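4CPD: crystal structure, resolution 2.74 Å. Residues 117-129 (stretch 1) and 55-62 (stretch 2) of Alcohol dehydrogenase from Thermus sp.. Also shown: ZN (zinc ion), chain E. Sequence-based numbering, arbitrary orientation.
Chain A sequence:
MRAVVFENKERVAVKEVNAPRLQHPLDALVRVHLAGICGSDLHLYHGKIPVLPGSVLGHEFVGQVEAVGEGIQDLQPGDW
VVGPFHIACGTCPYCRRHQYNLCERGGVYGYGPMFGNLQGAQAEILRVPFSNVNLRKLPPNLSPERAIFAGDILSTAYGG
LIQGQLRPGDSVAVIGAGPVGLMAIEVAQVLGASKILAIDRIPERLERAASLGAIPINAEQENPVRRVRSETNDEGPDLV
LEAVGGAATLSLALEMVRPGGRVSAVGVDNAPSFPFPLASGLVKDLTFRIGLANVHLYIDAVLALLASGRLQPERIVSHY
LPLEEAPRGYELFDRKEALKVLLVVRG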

# COMPACT_ATOMS: atom_id res chain seq x y z
N ASN A 117 5.54 -28.28 -5.97
CA ASN A 117 6.27 -29.45 -6.45
C ASN A 117 5.98 -29.75 -7.93
O ASN A 117 5.45 -30.81 -8.27
CB ASN A 117 5.92 -30.66 -5.57
CG ASN A 117 6.98 -31.75 -5.60
OD1 ASN A 117 8.19 -31.51 -5.77
ND2 ASN A 117 6.52 -32.97 -5.41
N LEU A 118 6.31 -28.79 -8.78
CA LEU A 118 5.95 -28.83 -10.19
C LEU A 118 7.19 -29.04 -11.01
O LEU A 118 8.24 -28.46 -10.72
CB LEU A 118 5.28 -27.52 -10.61
CG LEU A 118 3.84 -27.30 -10.13
CD1 LEU A 118 3.51 -25.82 -10.09
CD2 LEU A 118 2.84 -28.04 -11.00
N GLN A 119 7.09 -29.88 -12.02
CA GLN A 119 8.22 -30.12 -12.91
C GLN A 119 8.41 -28.84 -13.77
O GLN A 119 7.44 -28.24 -14.27
CB GLN A 119 7.98 -31.39 -13.74
N GLY A 120 9.66 -28.41 -13.89
CA GLY A 120 9.99 -27.15 -14.54
C GLY A 120 9.94 -27.06 -16.06
O GLY A 120 9.55 -27.99 -16.74
N ALA A 121 10.35 -25.90 -16.58
CA ALA A 121 10.08 -25.51 -17.96
C ALA A 121 11.31 -25.63 -18.85
O ALA A 121 11.21 -25.61 -20.09
CB ALA A 121 9.51 -24.09 -18.02
N GLN A 122 12.48 -25.73 -18.24
CA GLN A 122 13.72 -25.93 -18.98
C GLN A 122 13.82 -27.41 -19.48
O GLN A 122 14.63 -28.22 -19.01
CB GLN A 122 14.90 -25.54 -18.10
CG GLN A 122 14.96 -24.04 -17.86
CD GLN A 122 15.79 -23.64 -16.67
OE1 GLN A 122 16.56 -24.43 -16.11
NE2 GLN A 122 15.67 -22.37 -16.29
N ALA A 123 12.95 -27.75 -20.42
CA ALA A 123 12.72 -29.11 -20.82
C ALA A 123 11.89 -29.10 -22.10
O ALA A 123 11.30 -28.07 -22.46
CB ALA A 123 11.97 -29.83 -19.74
N GLU A 124 11.83 -30.23 -22.79
CA GLU A 124 11.20 -30.27 -24.08
C GLU A 124 9.68 -30.26 -23.98
O GLU A 124 9.01 -29.75 -24.88
CB GLU A 124 11.63 -31.51 -24.85
CG GLU A 124 13.10 -31.56 -25.19
CD GLU A 124 13.42 -32.78 -26.02
OE1 GLU A 124 12.93 -32.80 -27.16
OE2 GLU A 124 14.11 -33.71 -25.51
N ILE A 125 9.16 -30.82 -22.90
CA ILE A 125 7.70 -30.84 -22.66
C ILE A 125 7.35 -30.29 -21.26
O ILE A 125 8.04 -30.60 -20.27
CB ILE A 125 7.11 -32.28 -22.75
CG1 ILE A 125 7.57 -33.01 -24.02
CG2 ILE A 125 5.58 -32.24 -22.69
CD1 ILE A 125 6.98 -32.44 -25.30
N LEU A 126 6.27 -29.52 -21.20
CA LEU A 126 5.77 -29.02 -19.93
C LEU A 126 4.30 -29.40 -19.73
O LEU A 126 3.51 -29.24 -20.64
CB LEU A 126 5.93 -27.51 -19.90
CG LEU A 126 5.59 -26.78 -18.60
CD1 LEU A 126 6.62 -27.13 -17.54
CD2 LEU A 126 5.54 -25.27 -18.85
N ARG A 127 3.97 -29.89 -18.53
CA ARG A 127 2.58 -30.13 -18.18
C ARG A 127 2.09 -28.86 -17.53
O ARG A 127 2.68 -28.40 -16.57
CB ARG A 127 2.44 -31.32 -17.21
CG ARG A 127 0.98 -31.75 -16.95
CD ARG A 127 0.84 -32.92 -15.97
NE ARG A 127 1.24 -32.55 -14.62
CZ ARG A 127 0.44 -32.05 -13.66
NH1 ARG A 127 -0.88 -31.85 -13.83
NH2 ARG A 127 0.99 -31.75 -12.49
N VAL A 128 1.00 -28.31 -18.05
CA VAL A 128 0.39 -27.13 -17.50
C VAL A 128 -1.02 -27.49 -16.99
O VAL A 128 -1.96 -27.70 -17.79
CB VAL A 128 0.28 -26.03 -18.57
CG1 VAL A 128 -0.46 -24.80 -18.03
CG2 VAL A 128 1.66 -25.64 -19.07
N PRO A 129 -1.19 -27.55 -15.65
CA PRO A 129 -2.53 -27.76 -15.09
C PRO A 129 -3.47 -26.59 -15.24
O PRO A 129 -3.02 -25.48 -15.30
CB PRO A 129 -2.26 -27.95 -13.60
CG PRO A 129 -0.96 -27.27 -13.36
CD PRO A 129 -0.16 -27.44 -14.61
ZN ZN E . 11.03 -15.74 -12.81
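Stretch 2 (55-62) SVLGHEFV

Stretch 2 meets stretch 1 backbone to backbone. Residues 55-58 form a largely extended loop; His-59 (phi/psi -138/9) breaks from this before the chain enters a strand that includes Phe-61 and Val-62, while stretch 1 is loop through Glu-124 and strand from Ile-125 to Val-128. The two chains come closest where Gly-120 faces Leu-57 (CA to CA 4.4 Å) and Ala-121 faces Gly-58 (CA to CA 4.6 Å), so the pairing advances in the same sense along both chains. Here three successive amides of stretch 1 turn to carbonyls of stretch 2. Gly-120 N makes a weak hydrogen bond to Val-56 O (2.8 Å, 128°), Ala-121 N donates to Gly-58 O (2.7 Å), and Gln-122 N gives the straightest bond, to Leu-57 O (2.9 Å, 158°).

Such close packing favours glycine on both chains. A CB on Gly-120 would lie 2.3 Å from both Val-56 O and Leu-57 O. At Gly-58, with phi/psi of 100/142, a CB would jam against the preceding carbonyl and come within 2.5 Å of Gln-122 CG. The space is used instead by the Gln-122 side chain, whose NE2 lies 3.5 Å from Gly-58 CA; both its amide atoms are hydrogen-bonded elsewhere in the structure.

Small apolar groups fill the neighbouring space. Val-56, pointing toward stretch 1, sets CG1 3.9 Å from Ala-123 CB. Ala-121 also points across, its CB 4.0 Å from Phe-61 CB, a methyl compact enough to sit beside the closely paired backbones. Farther along, Phe-61 (chi1 p) offers a broad apolar surface to the strand of stretch 1. Leu-126 CD2 sits over one ring face, 3.6 Å from the Phe-61 ring centroid and 8° off its normal, a CH-pi contact. Val-128 CG2 approaches Phe-61 CZ more loosely, at 4.4 Å. His-59 instead points away, and its NE2 binds the zinc ion ZN at 2.3 Å.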

# COMPACT_ATOMS: atom_id res chain seq x y z
N SER A 55 15.24 -32.75 -9.94
CA SER A 55 14.08 -31.94 -10.25
C SER A 55 14.37 -31.10 -11.49
O SER A 55 15.45 -30.50 -11.62
CB SER A 55 13.75 -31.01 -9.09
OG SER A 55 13.48 -31.69 -7.88
N VAL A 56 13.40 -31.05 -12.40
CA VAL A 56 13.49 -30.20 -13.57
C VAL A 56 13.23 -28.70 -13.24
O VAL A 56 12.21 -28.35 -12.65
CB VAL A 56 12.46 -30.65 -14.63
CG1 VAL A 56 12.52 -29.75 -15.87
CG2 VAL A 56 12.70 -32.11 -15.01
N LEU A 57 14.16 -27.83 -13.63
CA LEU A 57 14.11 -26.42 -13.26
C LEU A 57 13.41 -25.56 -14.31
O LEU A 57 13.14 -26.02 -15.42
CB LEU A 57 15.52 -25.89 -13.04
CG LEU A 57 16.32 -26.59 -11.93
CD1 LEU A 57 17.71 -25.98 -11.80
CD2 LEU A 57 15.62 -26.49 -10.59
N GLY A 58 13.12 -24.31 -13.94
CA GLY A 58 12.65 -23.27 -14.88
C GLY A 58 11.15 -23.02 -14.87
O GLY A 58 10.35 -23.96 -14.72
N HIS A 59 10.77 -21.75 -15.03
CA HIS A 59 9.36 -21.37 -15.07
C HIS A 59 9.05 -20.31 -16.14
O HIS A 59 7.94 -19.76 -16.18
CB HIS A 59 8.96 -20.82 -13.70
CG HIS A 59 9.90 -19.79 -13.21
ND1 HIS A 59 10.94 -20.09 -12.36
CD2 HIS A 59 10.01 -18.47 -13.49
CE1 HIS A 59 11.64 -19.00 -12.12
NE2 HIS A 59 11.10 -18.00 -12.80
N GLU A 60 10.03 -20.03 -17.00
CA GLU A 60 9.83 -19.16 -18.13
C GLU A 60 9.79 -19.96 -19.45
O GLU A 60 10.75 -20.64 -19.77
CB GLU A 60 10.96 -18.19 -18.20
CG GLU A 60 10.99 -17.12 -17.12
CD GLU A 60 12.28 -16.32 -17.25
OE1 GLU A 60 13.36 -16.86 -16.97
OE2 GLU A 60 12.24 -15.15 -17.65
N PHE A 61 8.67 -19.87 -20.19
CA PHE A 61 8.52 -20.62 -21.43
C PHE A 61 7.61 -20.00 -22.46
O PHE A 61 6.69 -19.23 -22.16
CB PHE A 61 7.98 -22.00 -21.11
CG PHE A 61 6.55 -21.99 -20.68
CD1 PHE A 61 6.21 -21.67 -19.40
CD2 PHE A 61 5.56 -22.31 -21.57
CE1 PHE A 61 4.89 -21.66 -19.00
CE2 PHE A 61 4.23 -22.31 -21.19
CZ PHE A 61 3.89 -21.98 -19.91
N VAL A 62 7.87 -20.38 -23.70
CA VAL A 62 6.94 -20.21 -24.81
C VAL A 62 7.05 -21.45 -25.69
O VAL A 62 8.15 -21.99 -25.87
CB VAL A 62 7.24 -18.92 -25.63
CG1 VAL A 62 8.71 -18.88 -26.04
CG2 VAL A 62 6.29 -18.80 -26.83
O HOH W 1 9.84 -15.22 -10.70